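Local structure of 401aa long hypothetical glucose-1-phosphate thymidylyltransferase (2GGO) at residues Ala3-Ala8 with Leu94-Asp99; Val339-Lys344 with Gly374-Ala379. The protein probably makes UDP-N-acetylglucosamine and UDP-N-acetylgalactosamine as a bifunctional enzyme, pairing a nucleotidyltransferase domain with a hexapeptide-repeat acetyltransferase domain. All coordinates share one frame; numbering follows the deposited sequence.

Contact 1. Residues Ala3-Ala8 with Leu94-Asp99; sequences AFILAA and LIIYGD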
# COMPACT_ATOMS: atom_id res chain seq x y z
N ALA A 3 -15.31 14.15 4.91
CA ALA A 3 -14.67 12.99 4.31
C ALA A 3 -14.51 11.92 5.39
O ALA A 3 -14.25 12.23 6.54
CB ALA A 3 -13.34 13.37 3.72
N PHE A 4 -14.72 10.66 5.00
CA PHE A 4 -14.46 9.51 5.88
C PHE A 4 -13.52 8.61 5.15
O PHE A 4 -13.82 8.19 4.02
CB PHE A 4 -15.74 8.75 6.26
CG PHE A 4 -16.66 9.56 7.15
CD1 PHE A 4 -16.67 9.36 8.54
CD2 PHE A 4 -17.50 10.54 6.60
CE1 PHE A 4 -17.52 10.13 9.37
CE2 PHE A 4 -18.34 11.33 7.43
CZ PHE A 4 -18.35 11.13 8.81
N ILE A 5 -12.38 8.33 5.77
CA ILE A 5 -11.41 7.33 5.27
C ILE A 5 -11.62 6.03 6.03
O ILE A 5 -11.54 6.02 7.25
CB ILE A 5 -9.96 7.80 5.40
CG1 ILE A 5 -9.78 9.10 4.63
CG2 ILE A 5 -8.97 6.72 4.85
CD1 ILE A 5 -8.59 9.92 5.08
N LEU A 6 -11.96 4.96 5.32
CA LEU A 6 -12.20 3.68 5.94
C LEU A 6 -10.86 2.91 5.96
O LEU A 6 -10.37 2.44 4.92
CB LEU A 6 -13.30 2.92 5.20
CG LEU A 6 -14.61 3.68 4.92
CD1 LEU A 6 -15.66 2.84 4.20
CD2 LEU A 6 -15.15 4.23 6.16
N ALA A 7 -10.28 2.87 7.16
CA ALA A 7 -8.96 2.30 7.43
C ALA A 7 -9.02 1.27 8.56
O ALA A 7 -8.15 1.23 9.43
CB ALA A 7 -8.00 3.41 7.79
N ALA A 8 -10.05 0.44 8.54
CA ALA A 8 -10.34 -0.45 9.70
C ALA A 8 -10.03 -1.95 9.60
O ALA A 8 -10.03 -2.62 10.64
CB ALA A 8 -11.76 -0.26 10.17
N LEU A 94 -18.02 12.44 1.63
CA LEU A 94 -17.07 11.74 0.77
C LEU A 94 -16.46 10.58 1.58
O LEU A 94 -15.95 10.77 2.69
CB LEU A 94 -15.99 12.68 0.26
CG LEU A 94 -15.10 12.09 -0.85
CD1 LEU A 94 -15.74 12.17 -2.19
CD2 LEU A 94 -13.82 12.82 -0.89
N ILE A 95 -16.58 9.36 1.03
CA ILE A 95 -16.11 8.13 1.64
C ILE A 95 -14.98 7.62 0.75
O ILE A 95 -15.15 7.51 -0.47
CB ILE A 95 -17.27 7.09 1.76
CG1 ILE A 95 -18.07 7.24 3.05
CG2 ILE A 95 -16.75 5.67 1.76
CD1 ILE A 95 -18.38 8.64 3.48
N ILE A 96 -13.81 7.39 1.32
CA ILE A 96 -12.76 6.67 0.58
C ILE A 96 -12.18 5.52 1.38
O ILE A 96 -12.18 5.54 2.62
CB ILE A 96 -11.62 7.55 0.03
CG1 ILE A 96 -10.78 8.12 1.15
CG2 ILE A 96 -12.15 8.64 -0.93
CD1 ILE A 96 -9.58 8.78 0.61
N TYR A 97 -11.71 4.49 0.67
CA TYR A 97 -11.13 3.30 1.28
C TYR A 97 -9.69 3.57 1.60
O TYR A 97 -8.98 4.21 0.82
CB TYR A 97 -11.30 2.08 0.40
CG TYR A 97 -12.72 1.62 0.41
CD1 TYR A 97 -13.25 0.94 1.51
CD2 TYR A 97 -13.55 1.87 -0.67
CE1 TYR A 97 -14.59 0.54 1.53
CE2 TYR A 97 -14.88 1.45 -0.68
CZ TYR A 97 -15.40 0.80 0.42
OH TYR A 97 -16.73 0.40 0.36
N GLY A 98 -9.27 3.12 2.77
CA GLY A 98 -7.96 3.45 3.27
C GLY A 98 -6.75 2.82 2.57
O GLY A 98 -5.62 3.12 2.94
N ASP A 99 -6.97 1.95 1.58
CA ASP A 99 -5.84 1.33 0.92
C ASP A 99 -5.70 1.62 -0.55
O ASP A 99 -4.98 0.93 -1.24
CB ASP A 99 -5.80 -0.17 1.16
CG ASP A 99 -7.13 -0.83 0.98
OD1 ASP A 99 -8.03 -0.24 0.33
OD2 ASP A 99 -7.29 -1.96 1.49
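Ala3 to Leu6 pair in parallel register with Leu94 to Tyr97, the two short strands running 19° apart, 4.6 Å at closest approach, in a ladder where Phe4 and Leu6 both give and accept main-chain hydrogen bonds. The Leu6 N to Ile96 O bond is 2.8 Å long and nearly straight. On the face of Phe4 and Leu6, CD1 of Leu6 touches Tyr97 CE1 at 3.7 Å and also meets Ile95 CG2. Ile95 in turn leads its CD1 back to the neighbouring strand, 3.8 Å from Phe4 CD2. On the other face Ile5 and Ile96 lie side by side, CG1 to CG1 at 3.8 Å; Ile96 CG1 reaches this place between its N and carbonyl carbon (chi1 68°). Ile5 CG2, anti to its backbone N, rests on Gly98 CA at 3.8 Å. An alanine at Ile5 would probably open a gap beside Ile96 CG1 and Gly98 CA, where Gln37 of helix 33-43 touches both isoleucines. Gly98 lacks a side chain just where one would run into Leu6 O. Apolar faces and a buried ladder thus hold Tyr97 at one strand end and Ala8 just past the other, probable binders of N-acetylglucosamine 1-phosphate and nucleoside triphosphate respectively.

Contact 2. Residues Val339-Lys344 with Gly374-Ala379; sequences VKVNVK and GVKIGA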
# COMPACT_ATOMS: atom_id res chain seq x y z
N VAL A 339 6.14 -16.36 -9.26
CA VAL A 339 6.36 -16.59 -7.83
C VAL A 339 5.02 -16.52 -7.09
O VAL A 339 4.31 -15.53 -7.18
CB VAL A 339 7.46 -15.60 -7.25
CG1 VAL A 339 7.69 -15.86 -5.75
CG2 VAL A 339 8.75 -15.80 -7.98
N LYS A 340 4.72 -17.59 -6.35
CA LYS A 340 3.58 -17.67 -5.45
C LYS A 340 3.92 -17.11 -4.06
O LYS A 340 5.08 -17.16 -3.61
CB LYS A 340 3.12 -19.11 -5.30
CG LYS A 340 2.97 -19.94 -6.61
CD LYS A 340 1.58 -19.72 -7.26
CE LYS A 340 1.06 -20.92 -8.04
NZ LYS A 340 0.61 -21.94 -7.06
N VAL A 341 2.89 -16.60 -3.38
CA VAL A 341 2.96 -16.01 -2.05
C VAL A 341 1.73 -16.48 -1.27
O VAL A 341 0.64 -16.54 -1.83
CB VAL A 341 3.01 -14.45 -2.15
CG1 VAL A 341 3.20 -13.80 -0.80
CG2 VAL A 341 4.08 -14.01 -3.12
N ASN A 342 1.90 -16.84 -0.01
CA ASN A 342 0.77 -17.16 0.82
C ASN A 342 0.20 -15.87 1.27
O ASN A 342 0.91 -15.05 1.85
CB ASN A 342 1.20 -17.97 2.01
CG ASN A 342 1.84 -19.26 1.59
OD1 ASN A 342 1.33 -19.95 0.70
ND2 ASN A 342 2.97 -19.60 2.21
N VAL A 343 -1.07 -15.65 0.96
CA VAL A 343 -1.76 -14.43 1.37
C VAL A 343 -3.08 -14.83 2.02
O VAL A 343 -3.94 -15.41 1.35
CB VAL A 343 -1.97 -13.43 0.17
CG1 VAL A 343 -2.76 -12.19 0.64
CG2 VAL A 343 -0.64 -12.96 -0.48
N LYS A 344 -3.21 -14.54 3.32
CA LYS A 344 -4.34 -15.04 4.16
C LYS A 344 -4.60 -16.52 4.00
O LYS A 344 -5.74 -16.93 3.70
CB LYS A 344 -5.64 -14.31 3.85
CG LYS A 344 -5.64 -12.85 4.17
CD LYS A 344 -7.05 -12.34 4.10
CE LYS A 344 -7.96 -13.21 4.99
NZ LYS A 344 -9.04 -12.38 5.59
N GLY A 374 9.56 -15.07 -2.75
CA GLY A 374 8.22 -14.90 -2.23
C GLY A 374 7.96 -15.26 -0.78
O GLY A 374 6.80 -15.40 -0.37
N VAL A 375 9.03 -15.38 0.02
CA VAL A 375 8.89 -15.79 1.42
C VAL A 375 8.52 -14.57 2.23
O VAL A 375 8.98 -13.44 1.93
CB VAL A 375 10.21 -16.53 1.91
CG1 VAL A 375 10.49 -16.33 3.34
CG2 VAL A 375 10.11 -18.01 1.60
N LYS A 376 7.67 -14.76 3.26
CA LYS A 376 7.37 -13.67 4.18
C LYS A 376 8.01 -13.94 5.49
O LYS A 376 7.98 -15.07 5.97
CB LYS A 376 5.86 -13.47 4.38
CG LYS A 376 5.17 -13.32 3.02
CD LYS A 376 3.67 -13.19 3.07
CE LYS A 376 3.11 -13.92 4.25
NZ LYS A 376 1.69 -13.52 4.34
N ILE A 377 8.71 -12.94 6.01
CA ILE A 377 9.20 -13.05 7.37
C ILE A 377 8.51 -12.03 8.26
O ILE A 377 8.61 -10.78 8.05
CB ILE A 377 10.77 -12.85 7.38
CG1 ILE A 377 11.35 -13.85 6.34
CG2 ILE A 377 11.29 -13.00 8.80
CD1 ILE A 377 12.84 -14.18 6.43
N GLY A 378 7.85 -12.57 9.28
CA GLY A 378 7.15 -11.80 10.34
C GLY A 378 7.99 -10.81 11.08
O GLY A 378 9.17 -11.00 11.22
N ALA A 379 7.40 -9.71 11.53
CA ALA A 379 8.10 -8.71 12.31
C ALA A 379 8.76 -9.37 13.51
O ALA A 379 8.25 -10.35 13.99
CB ALA A 379 7.08 -7.67 12.80
O HOH W 1 4.91 -16.53 0.97
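Lys376 reaches from its strand to the carbonyl of Asn342, and its aliphatic chain passes Val341 at about a right angle. Its CB already points toward 339-344, and CG stands anti to the carbonyl carbon (chi1 -52°). The chain then runs extended to CD, which lies 3.5 Å from Asn342 O and 3.9 Å from Val341 CG1. A bend at the third torsion, -30°, then brings CE to 3.4 Å from the same Asn342 O. The tip, NZ, gives a hydrogen bond of 3.0 Å to that Asn342 O, tilted 27° from the carbonyl plane. The lysine is therefore used twice, as an apolar stem and as a donor.

Nearer the start of the segments, Val339 CG1 lies 3.6 Å from Gly374 N. Gly374 has a positive phi, which by itself favours glycine, and a CB there would collide with Val339 CG1 and Lys340 O. One water bridges the backbones, accepting from Asn342 N and donating to Gly374 O at 2.6 Å.

Asp392 ties the two sides together again: one carboxylate oxygen takes Asn342 ND2, the other the main-chain N of Lys376. Strand 340-343, half of a hairpin with 346-349, is thus fastened to a coil of the left-handed parallel beta-helix of the hexapeptide repeats. The direct bond, the water and the shared carboxylate join the two where backbone pairing is lacking, while Val339 and Val341 supply the apolar part of the seam.

In the fold
Contact 1 precedes contact 2 along the chain; the centres lie 26 Å apart, the middle of the molecule between them, and the nearest atoms about 11 Å apart. They share no sheet. Contact 1 joins two central strands of the seven-stranded mixed sheet of the nucleotidyltransferase domain, whereas contact 2 sets a hairpin excursion against strand 376-377 at one end of an eight-stranded parallel sheet in the beta-helix. The domains meet near contact 2: Val343 touches Arg13, and Ala379 N bonds to His19. Arg13 belongs to the probable nucleotide site that includes Ala8 of contact 1, so the hairpin lies against that loop; the beta-helix coil is near too, the Lys376 and Glu12 side chains being about 8 Å apart.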